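Local coordinates for protein carbohydrate deacetylase Agd3 (Neosartorya fumigata, PDB 6NWZ) that removes acetyl groups from N-acetylated sugars of the exopolysaccharide galactosaminogalactan and is required for biofilm formation by this fungus, at residues A[528-531]-A[532-535]; A[225-228]-A[229-232]; A[212-215]-A[216-220]; A[35-38]-A[39-43]. All coordinates share one frame; numbering follows the deposited sequence.

Interaction 1 of 4, residues A[528-531]-A[532-535]. With ZN (zinc ion), chain I.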
loop_
_atom_site.group_PDB
_atom_site.type_symbol
_atom_site.label_atom_id
_atom_site.label_comp_id
_atom_site.label_asym_id
_atom_site.label_seq_id
_atom_site.Cartn_x
_atom_site.Cartn_y
_atom_site.Cartn_z
ATOM N N LYS A 528 -1.407 -7.017 12.185
ATOM C CA LYS A 528 -0.035 -7.111 11.698
ATOM C C LYS A 528 0.024 -7.859 10.372
ATOM O O LYS A 528 0.677 -7.414 9.420
ATOM C CB LYS A 528 0.836 -7.796 12.755
ATOM C CG LYS A 528 2.300 -7.932 12.379
ATOM C CD LYS A 528 3.148 -8.345 13.578
ATOM C CE LYS A 528 2.727 -9.691 14.138
ATOM N NZ LYS A 528 3.598 -10.092 15.277
ATOM N N ALA A 529 -0.658 -9.003 10.289
ATOM C CA ALA A 529 -0.624 -9.789 9.061
ATOM C C ALA A 529 -1.294 -9.047 7.916
ATOM O O ALA A 529 -0.766 -8.999 6.798
ATOM C CB ALA A 529 -1.297 -11.140 9.287
ATOM N N ASP A 530 -2.453 -8.449 8.183
ATOM C CA ASP A 530 -3.211 -7.806 7.121
ATOM C C ASP A 530 -2.497 -6.564 6.598
ATOM O O ASP A 530 -2.499 -6.305 5.387
ATOM C CB ASP A 530 -4.607 -7.464 7.630
ATOM C CG ASP A 530 -5.477 -6.889 6.557
ATOM O OD1 ASP A 530 -5.782 -7.619 5.592
ATOM O OD2 ASP A 530 -5.842 -5.703 6.674
ATOM N N THR A 531 -1.869 -5.791 7.486
ATOM C CA THR A 531 -1.187 -4.580 7.043
ATOM C C THR A 531 0.118 -4.894 6.320
ATOM O O THR A 531 0.505 -4.163 5.401
ATOM C CB THR A 531 -0.927 -3.659 8.232
ATOM O OG1 THR A 531 -2.141 -3.490 8.973
ATOM C CG2 THR A 531 -0.438 -2.297 7.752
ATOM N N MET A 532 0.815 -5.962 6.717
ATOM C CA MET A 532 1.991 -6.382 5.962
ATOM C C MET A 532 1.614 -6.790 4.543
ATOM O O MET A 532 2.360 -6.526 3.593
ATOM C CB MET A 532 2.699 -7.532 6.676
ATOM C CG MET A 532 3.377 -7.145 7.983
ATOM S SD MET A 532 4.559 -5.796 7.824
ATOM C CE MET A 532 3.618 -4.416 8.479
ATOM N N ARG A 533 0.457 -7.434 4.379
ATOM C CA ARG A 533 -0.005 -7.790 3.042
ATOM C C ARG A 533 -0.202 -6.549 2.179
ATOM O O ARG A 533 0.110 -6.558 0.983
ATOM C CB ARG A 533 -1.299 -8.594 3.140
ATOM C CG ARG A 533 -1.889 -8.978 1.804
ATOM C CD ARG A 533 -3.101 -9.878 1.976
ATOM N NE ARG A 533 -4.255 -9.204 2.571
ATOM C CZ ARG A 533 -5.182 -8.556 1.868
ATOM N NH1 ARG A 533 -5.082 -8.477 0.546
ATOM N NH2 ARG A 533 -6.208 -7.981 2.485
ATOM N N HIS A 534 -0.715 -5.468 2.772
ATOM C CA HIS A 534 -0.878 -4.218 2.037
ATOM C C HIS A 534 0.470 -3.576 1.735
ATOM O O HIS A 534 0.757 -3.219 0.586
ATOM C CB HIS A 534 -1.755 -3.251 2.835
ATOM C CG HIS A 534 -3.124 -3.777 3.130
ATOM N ND1 HIS A 534 -3.807 -4.602 2.264
ATOM C CD2 HIS A 534 -3.937 -3.595 4.197
ATOM C CE1 HIS A 534 -4.984 -4.904 2.782
ATOM N NE2 HIS A 534 -5.087 -4.306 3.955
ATOM N N LEU A 535 1.313 -3.426 2.764
ATOM C CA LEU A 535 2.564 -2.694 2.607
ATOM C C LEU A 535 3.555 -3.462 1.742
ATOM O O LEU A 535 4.210 -2.877 0.870
ATOM C CB LEU A 535 3.165 -2.387 3.980
ATOM C CG LEU A 535 2.350 -1.451 4.876
ATOM C CD1 LEU A 535 3.141 -1.040 6.113
ATOM C CD2 LEU A 535 1.892 -0.228 4.099
HETATM ZN ZN ZN I . -6.660 -4.194 5.751
#
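Lys528 O receives the backbone N-H of Met532 one turn further along helix 520-536, whose regular i to i+4 ladder carries an Asp-x-x-x-His pair that binds a zinc ion. Ala529 O takes the N-H of Arg533 in the next rung, at 3.1 Å. Asp530 does most of the side-chain work. With CG anti to the backbone N (chi1 -176°), its carboxylate extends beside the following turn and splits its tasks. OD2 binds the zinc ion at 1.9 Å, whereas OD1 forms a salt bridge with Arg533, 3.2 Å from NH2. That donor meets OD1 on the syn side, 19° out of the carboxylate plane. This charge pairing would be expected to steady the carboxylate's orientation at the metal. Thr531 lies alongside Leu535, the two side chains pointing the same way with Thr531 CG2 and Leu535 CG 4.1 Å apart; Thr531 OG1 bonds back to Glu527 O. Trp492 stacks on the His534 ring, while Asp530 O sits over one of that ring's faces, toward the rim. The ring stands 82° to the Asp530 carboxylate and binds the zinc ion through NE2 at 2.4 Å.

Interaction 2 of 4, residues A[225-228]-A[229-232]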
loop_
_atom_site.group_PDB
_atom_site.type_symbol
_atom_site.label_atom_id
_atom_site.label_comp_id
_atom_site.label_asym_id
_atom_site.label_seq_id
_atom_site.Cartn_x
_atom_site.Cartn_y
_atom_site.Cartn_z
ATOM N N THR A 225 2.694 -13.555 3.552
ATOM C CA THR A 225 3.947 -14.250 3.255
ATOM C C THR A 225 4.250 -14.234 1.761
ATOM O O THR A 225 5.389 -13.972 1.356
ATOM C CB THR A 225 3.891 -15.692 3.773
ATOM O OG1 THR A 225 4.155 -15.710 5.182
ATOM C CG2 THR A 225 4.921 -16.568 3.076
ATOM N N SER A 226 3.239 -14.497 0.926
ATOM C CA SER A 226 3.444 -14.472 -0.520
ATOM C C SER A 226 3.885 -13.091 -0.990
ATOM O O SER A 226 4.794 -12.970 -1.821
ATOM C CB SER A 226 2.168 -14.903 -1.241
ATOM O OG SER A 226 1.787 -16.213 -0.861
ATOM N N ASN A 227 3.256 -12.035 -0.462
ATOM C CA ASN A 227 3.673 -10.676 -0.791
ATOM C C ASN A 227 5.066 -10.352 -0.264
ATOM O O ASN A 227 5.703 -9.424 -0.774
ATOM C CB ASN A 227 2.663 -9.666 -0.245
ATOM C CG ASN A 227 1.400 -9.604 -1.077
ATOM O OD1 ASN A 227 1.294 -8.800 -2.003
ATOM N ND2 ASN A 227 0.436 -10.457 -0.754
ATOM N N TYR A 228 5.544 -11.082 0.745
ATOM C CA TYR A 228 6.919 -10.925 1.208
ATOM C C TYR A 228 7.896 -11.641 0.286
ATOM O O TYR A 228 8.931 -11.082 -0.094
ATOM C CB TYR A 228 7.055 -11.458 2.634
ATOM C CG TYR A 228 8.476 -11.522 3.159
ATOM C CD1 TYR A 228 9.192 -10.363 3.416
ATOM C CD2 TYR A 228 9.093 -12.743 3.425
ATOM C CE1 TYR A 228 10.483 -10.409 3.907
ATOM C CE2 TYR A 228 10.390 -12.799 3.920
ATOM C CZ TYR A 228 11.079 -11.624 4.158
ATOM O OH TYR A 228 12.369 -11.646 4.651
ATOM N N LEU A 229 7.578 -12.884 -0.079
ATOM C CA LEU A 229 8.498 -13.684 -0.876
ATOM C C LEU A 229 8.691 -13.106 -2.270
ATOM O O LEU A 229 9.780 -13.226 -2.842
ATOM C CB LEU A 229 7.990 -15.123 -0.970
ATOM C CG LEU A 229 7.845 -15.902 0.340
ATOM C CD1 LEU A 229 7.309 -17.294 0.062
ATOM C CD2 LEU A 229 9.171 -15.982 1.085
ATOM N N GLN A 230 7.658 -12.470 -2.829
ATOM C CA GLN A 230 7.701 -12.099 -4.240
ATOM C C GLN A 230 8.817 -11.106 -4.534
ATOM O O GLN A 230 9.298 -11.035 -5.671
ATOM C CB GLN A 230 6.355 -11.528 -4.673
ATOM C CG GLN A 230 5.968 -10.255 -3.955
ATOM C CD GLN A 230 4.615 -9.742 -4.390
ATOM O OE1 GLN A 230 4.016 -10.258 -5.337
ATOM N NE2 GLN A 230 4.118 -8.722 -3.697
ATOM N N HIS A 231 9.253 -10.345 -3.528
ATOM C CA HIS A 231 10.327 -9.383 -3.739
ATOM C C HIS A 231 11.665 -10.062 -3.995
ATOM O O HIS A 231 12.570 -9.440 -4.562
ATOM C CB HIS A 231 10.417 -8.443 -2.540
ATOM C CG HIS A 231 9.157 -7.678 -2.290
ATOM N ND1 HIS A 231 8.744 -6.644 -3.103
ATOM C CD2 HIS A 231 8.210 -7.804 -1.331
ATOM C CE1 HIS A 231 7.602 -6.161 -2.649
ATOM N NE2 HIS A 231 7.256 -6.847 -1.574
ATOM N N ALA A 232 11.810 -11.325 -3.601
ATOM C CA ALA A 232 13.036 -12.047 -3.908
ATOM C C ALA A 232 13.110 -12.394 -5.391
ATOM O O ALA A 232 14.102 -12.084 -6.060
ATOM C CB ALA A 232 13.133 -13.304 -3.045
#
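Thr225 and Leu229 touch first through apolar atoms: the two side chains run side by side, pointing the same way, with Thr225 CG2 3.9 Å from Leu229 CD1. The other branch of the leucine, CD2, approaches the Tyr228 ring at CD2, 4.0 Å away. Here the side chains cross at about a right angle. Leu229 thus touches Thr225 through one methyl and Tyr228 through the other, and it also packs on Leu145 and Phe147 of strand 144-147.

Backbone bonds supply the second kind of contact. Leu229 N donates to Thr225 O at 2.8 Å, with an N-H...O angle of 158°, and Gln230 N donates to Ser226 O. These belong to helix 224-237 of the CBM87 carbohydrate-binding module, whose ladder breaks at the amides of His231 and Ala232, where the helix kinks.

Side-chain amides make the third group. Gln230 CG lies between the backbone N and the carbonyl carbon (chi1 63°), and from there the extended chain runs alongside Asn227, pointing the same way. Its NE2 makes a weak bond to Asn227 O at 3.4 Å. The two amide planes stand 82° apart, and Asn227 ND2 bonds to Ser223 O and Thr220 O. Beside them, Gln230 CG sits over the centre of one His231 ring face, 4.2 Å above its plane. The ring's two nitrogens are held by Tyr47 OH at ND1 and Leu536 O at NE2.

Interaction 3 of 4, residues A[212-215]-A[216-220]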
loop_
_atom_site.group_PDB
_atom_site.type_symbol
_atom_site.label_atom_id
_atom_site.label_comp_id
_atom_site.label_asym_id
_atom_site.label_seq_id
_atom_site.Cartn_x
_atom_site.Cartn_y
_atom_site.Cartn_z
ATOM N N MET A 212 15.128 -19.806 -10.693
ATOM C CA MET A 212 14.770 -19.719 -9.282
ATOM C C MET A 212 13.455 -20.463 -9.085
ATOM O O MET A 212 12.461 -20.157 -9.754
ATOM C CB MET A 212 14.662 -18.260 -8.823
ATOM C CG MET A 212 14.137 -18.098 -7.400
ATOM S SD MET A 212 14.132 -16.403 -6.770
ATOM C CE MET A 212 15.877 -16.101 -6.526
ATOM N N ALA A 213 13.456 -21.445 -8.182
ATOM C CA ALA A 213 12.324 -22.344 -7.986
ATOM C C ALA A 213 11.844 -22.276 -6.544
ATOM O O ALA A 213 12.644 -22.408 -5.612
ATOM C CB ALA A 213 12.693 -23.788 -8.345
ATOM N N PHE A 214 10.537 -22.094 -6.369
ATOM C CA PHE A 214 9.903 -22.031 -5.058
ATOM C C PHE A 214 9.035 -23.270 -4.863
ATOM O O PHE A 214 8.080 -23.488 -5.618
ATOM C CB PHE A 214 9.061 -20.763 -4.915
ATOM C CG PHE A 214 9.865 -19.519 -4.633
ATOM C CD1 PHE A 214 10.418 -18.785 -5.666
ATOM C CD2 PHE A 214 10.047 -19.074 -3.331
ATOM C CE1 PHE A 214 11.148 -17.639 -5.410
ATOM C CE2 PHE A 214 10.778 -17.930 -3.067
ATOM C CZ PHE A 214 11.329 -17.211 -4.108
ATOM N N PHE A 215 9.362 -24.072 -3.853
ATOM C CA PHE A 215 8.601 -25.273 -3.508
ATOM C C PHE A 215 7.421 -24.967 -2.594
ATOM O O PHE A 215 7.134 -25.722 -1.659
ATOM C CB PHE A 215 9.532 -26.297 -2.866
ATOM C CG PHE A 215 10.734 -26.634 -3.703
ATOM C CD1 PHE A 215 10.605 -26.874 -5.062
ATOM C CD2 PHE A 215 11.996 -26.698 -3.131
ATOM C CE1 PHE A 215 11.715 -27.182 -5.837
ATOM C CE2 PHE A 215 13.110 -27.004 -3.900
ATOM C CZ PHE A 215 12.967 -27.245 -5.254
ATOM N N ILE A 216 6.722 -23.860 -2.841
ATOM C CA ILE A 216 5.578 -23.453 -2.036
ATOM C C ILE A 216 4.615 -22.703 -2.944
ATOM O O ILE A 216 5.027 -22.062 -3.916
ATOM C CB ILE A 216 6.017 -22.594 -0.823
ATOM C CG1 ILE A 216 4.813 -22.195 0.030
ATOM C CG2 ILE A 216 6.792 -21.357 -1.274
ATOM C CD1 ILE A 216 5.191 -21.464 1.293
ATOM N N GLY A 217 3.322 -22.811 -2.646
ATOM C CA GLY A 217 2.330 -22.083 -3.413
ATOM C C GLY A 217 2.331 -20.599 -3.089
ATOM O O GLY A 217 2.756 -20.168 -2.018
ATOM N N PHE A 218 1.844 -19.808 -4.042
ATOM C CA PHE A 218 1.713 -18.366 -3.887
ATOM C C PHE A 218 0.244 -17.957 -3.923
ATOM O O PHE A 218 -0.565 -18.557 -4.637
ATOM C CB PHE A 218 2.490 -17.627 -4.978
ATOM C CG PHE A 218 3.932 -17.399 -4.638
ATOM C CD1 PHE A 218 4.818 -18.457 -4.558
ATOM C CD2 PHE A 218 4.402 -16.119 -4.408
ATOM C CE1 PHE A 218 6.150 -18.240 -4.248
ATOM C CE2 PHE A 218 5.730 -15.895 -4.100
ATOM C CZ PHE A 218 6.605 -16.956 -4.019
ATOM N N ALA A 219 -0.099 -16.928 -3.141
ATOM C CA ALA A 219 -1.469 -16.428 -3.067
ATOM C C ALA A 219 -1.393 -14.984 -2.575
ATOM O O ALA A 219 -1.648 -14.675 -1.409
ATOM C CB ALA A 219 -2.339 -17.289 -2.153
ATOM N N THR A 220 -1.007 -14.088 -3.485
ATOM C CA THR A 220 -0.862 -12.678 -3.142
ATOM C C THR A 220 -2.188 -12.023 -2.772
ATOM O O THR A 220 -2.175 -10.909 -2.240
ATOM C CB THR A 220 -0.214 -11.921 -4.302
ATOM O OG1 THR A 220 -1.073 -11.976 -5.451
ATOM C CG2 THR A 220 1.138 -12.540 -4.650
#
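Phe214 O accepts the backbone N-H of Ile216 at 3.1 Å, a weak bond whose N-H...O angle is 139°. Its donor comes from only two residues further along, and the link spans the place where the chain leaves extended geometry, closing a turn that resembles an inverse gamma turn centred on Phe215. The remaining contact is apolar and mostly aromatic. Phe218 turns an edge toward one face of Phe214 in a T-shaped pair, with ring centroids 5.5 Å apart and planes at 87°. The CE1-CZ side of Phe218 meets that face: CZ lies 4.1 Å above the Phe214 plane, displaced toward the rim, and Phe218 CE1 is 3.9 Å from both CG and CB of Phe214. In Phe218, CG is anti to the carbonyl carbon, and from there the ring reaches back toward the strand end.

The pair stands at the C-terminal end of strand 209-214, where the chain enters the loop leading to helix 224-237. This strand runs parallel to strand 115-119 and antiparallel to strand 198-206 in the CBM87 carbohydrate-binding module. Phe218 also meets Phe119 of strand 115-119 and Leu229 of helix 224-237, which links the loop to both; Phe214 packs on Ala201 of strand 198-206. Ile216 contributes more lightly. Its CG2 branch lies near the plane of the Phe214 ring, at the edge, and approaches Phe214 CB at 4.3 Å. The Ile216 side chain also touches His171.

Interaction 4 of 4, residues A[35-38]-A[39-43]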
loop_
_atom_site.group_PDB
_atom_site.type_symbol
_atom_site.label_atom_id
_atom_site.label_comp_id
_atom_site.label_asym_id
_atom_site.label_seq_id
_atom_site.Cartn_x
_atom_site.Cartn_y
_atom_site.Cartn_z
ATOM N N SER A 35 -6.356 -16.585 -12.295
ATOM C CA SER A 35 -6.071 -16.658 -10.864
ATOM C C SER A 35 -4.615 -17.036 -10.617
ATOM O O SER A 35 -3.941 -16.425 -9.779
ATOM C CB SER A 35 -7.005 -17.662 -10.189
ATOM O OG SER A 35 -8.328 -17.525 -10.678
ATOM N N ALA A 36 -4.109 -18.031 -11.347
ATOM C CA ALA A 36 -2.715 -18.429 -11.187
ATOM C C ALA A 36 -1.775 -17.288 -11.552
ATOM O O ALA A 36 -0.823 -16.996 -10.821
ATOM C CB ALA A 36 -2.420 -19.666 -12.035
ATOM N N ALA A 37 -2.036 -16.619 -12.679
ATOM C CA ALA A 37 -1.159 -15.542 -13.128
ATOM C C ALA A 37 -1.193 -14.348 -12.184
ATOM O O ALA A 37 -0.221 -13.588 -12.116
ATOM C CB ALA A 37 -1.541 -15.104 -14.542
ATOM N N SER A 38 -2.295 -14.166 -11.453
ATOM C CA SER A 38 -2.415 -13.006 -10.577
ATOM C C SER A 38 -1.388 -13.033 -9.452
ATOM O O SER A 38 -0.956 -11.972 -8.987
ATOM C CB SER A 38 -3.828 -12.929 -10.005
ATOM O OG SER A 38 -4.177 -14.141 -9.361
ATOM N N SER A 39 -0.988 -14.224 -8.998
ATOM C CA SER A 39 0.031 -14.308 -7.958
ATOM C C SER A 39 1.408 -13.905 -8.460
ATOM O O SER A 39 2.309 -13.697 -7.640
ATOM C CB SER A 39 0.079 -15.719 -7.372
ATOM O OG SER A 39 -1.113 -16.013 -6.660
ATOM N N ALA A 40 1.588 -13.786 -9.777
ATOM C CA ALA A 40 2.817 -13.263 -10.357
ATOM C C ALA A 40 2.679 -11.854 -10.910
ATOM O O ALA A 40 3.636 -11.080 -10.843
ATOM C CB ALA A 40 3.313 -14.181 -11.479
ATOM N N THR A 41 1.510 -11.500 -11.450
ATOM C CA THR A 41 1.341 -10.189 -12.068
ATOM C C THR A 41 1.082 -9.095 -11.039
ATOM O O THR A 41 1.403 -7.928 -11.294
ATOM C CB THR A 41 0.198 -10.231 -13.084
ATOM O OG1 THR A 41 -1.006 -10.648 -12.430
ATOM C CG2 THR A 41 0.518 -11.208 -14.204
ATOM N N SER A 42 0.508 -9.445 -9.884
ATOM C CA SER A 42 0.238 -8.441 -8.860
ATOM C C SER A 42 1.527 -7.789 -8.372
ATOM O O SER A 42 1.573 -6.571 -8.158
ATOM C CB SER A 42 -0.524 -9.071 -7.692
ATOM O OG SER A 42 0.245 -10.071 -7.042
ATOM N N GLY A 43 2.584 -8.582 -8.192
ATOM C CA GLY A 43 3.851 -8.015 -7.763
ATOM C C GLY A 43 4.498 -7.159 -8.833
ATOM O O GLY A 43 5.010 -6.073 -8.547
#
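Thr41 folds its side chain back over the carbonyl of Ala37, with OG1 donating to Ala37 O at 3.1 Å. OG1 sits between the backbone N and the carbonyl carbon (chi1 58°), which directs it back to the preceding turn. Three donors grip Ala37 O. Thr41 N arrives close to the carbonyl direction at 2.8 Å, while Thr41 OG1 and Ala40 N, the latter at 3.0 Å, both lie well out of the carbonyl plane. Ser42 repeats the pattern at Ser38 O with two donors: OG bonds in the carbonyl plane at 3.0 Å, and its backbone N at 3.1 Å. Ser42 OG also hydrogen-bonds to Thr220 OG1.

These turns belong to helix 34-47, the crossover helix of a beta-alpha-beta unit with strands 22-31 and 51-55. Ala37 and Thr41 touch both strands, Ala40 packs on Val29, and a kink occurs where Ala40 N and Gly43 N lack the regular bond to the preceding turn. Ala40 N bonds instead to Ala37 O, three residues back. The hydroxyls of Thr41 and Ser42 thus give Ala37 O and Ser38 O a donor beyond those of the backbone, so that side chains supplement the ladder in an irregular part of the helix.

How the interactions relate
Interactions 2, 3 and 4 form one touching cluster within the CBM87 module, with centres 9 to 12 Å apart. The loop of interaction 3 binds both helices: Ala219 N lies 3.0 Å from Ser226 OG of interaction 2, and Thr220 OG1 lies 2.8 Å from Ser42 OG of interaction 4. Gln230 OE1 packs on Gly43 CA at 3.3 Å, closing the triangle. Interaction 1, in the deacetylase domain, meets the cluster through Arg533 CG, 3.8 Å from Asn227 ND2. Its zinc ion, bound by Asp530 and His534, is separate from the one held by Asp256, His388 and His392. Asn227's side chain is about 11 Å from the former, so interaction 2 does not contribute to binding it.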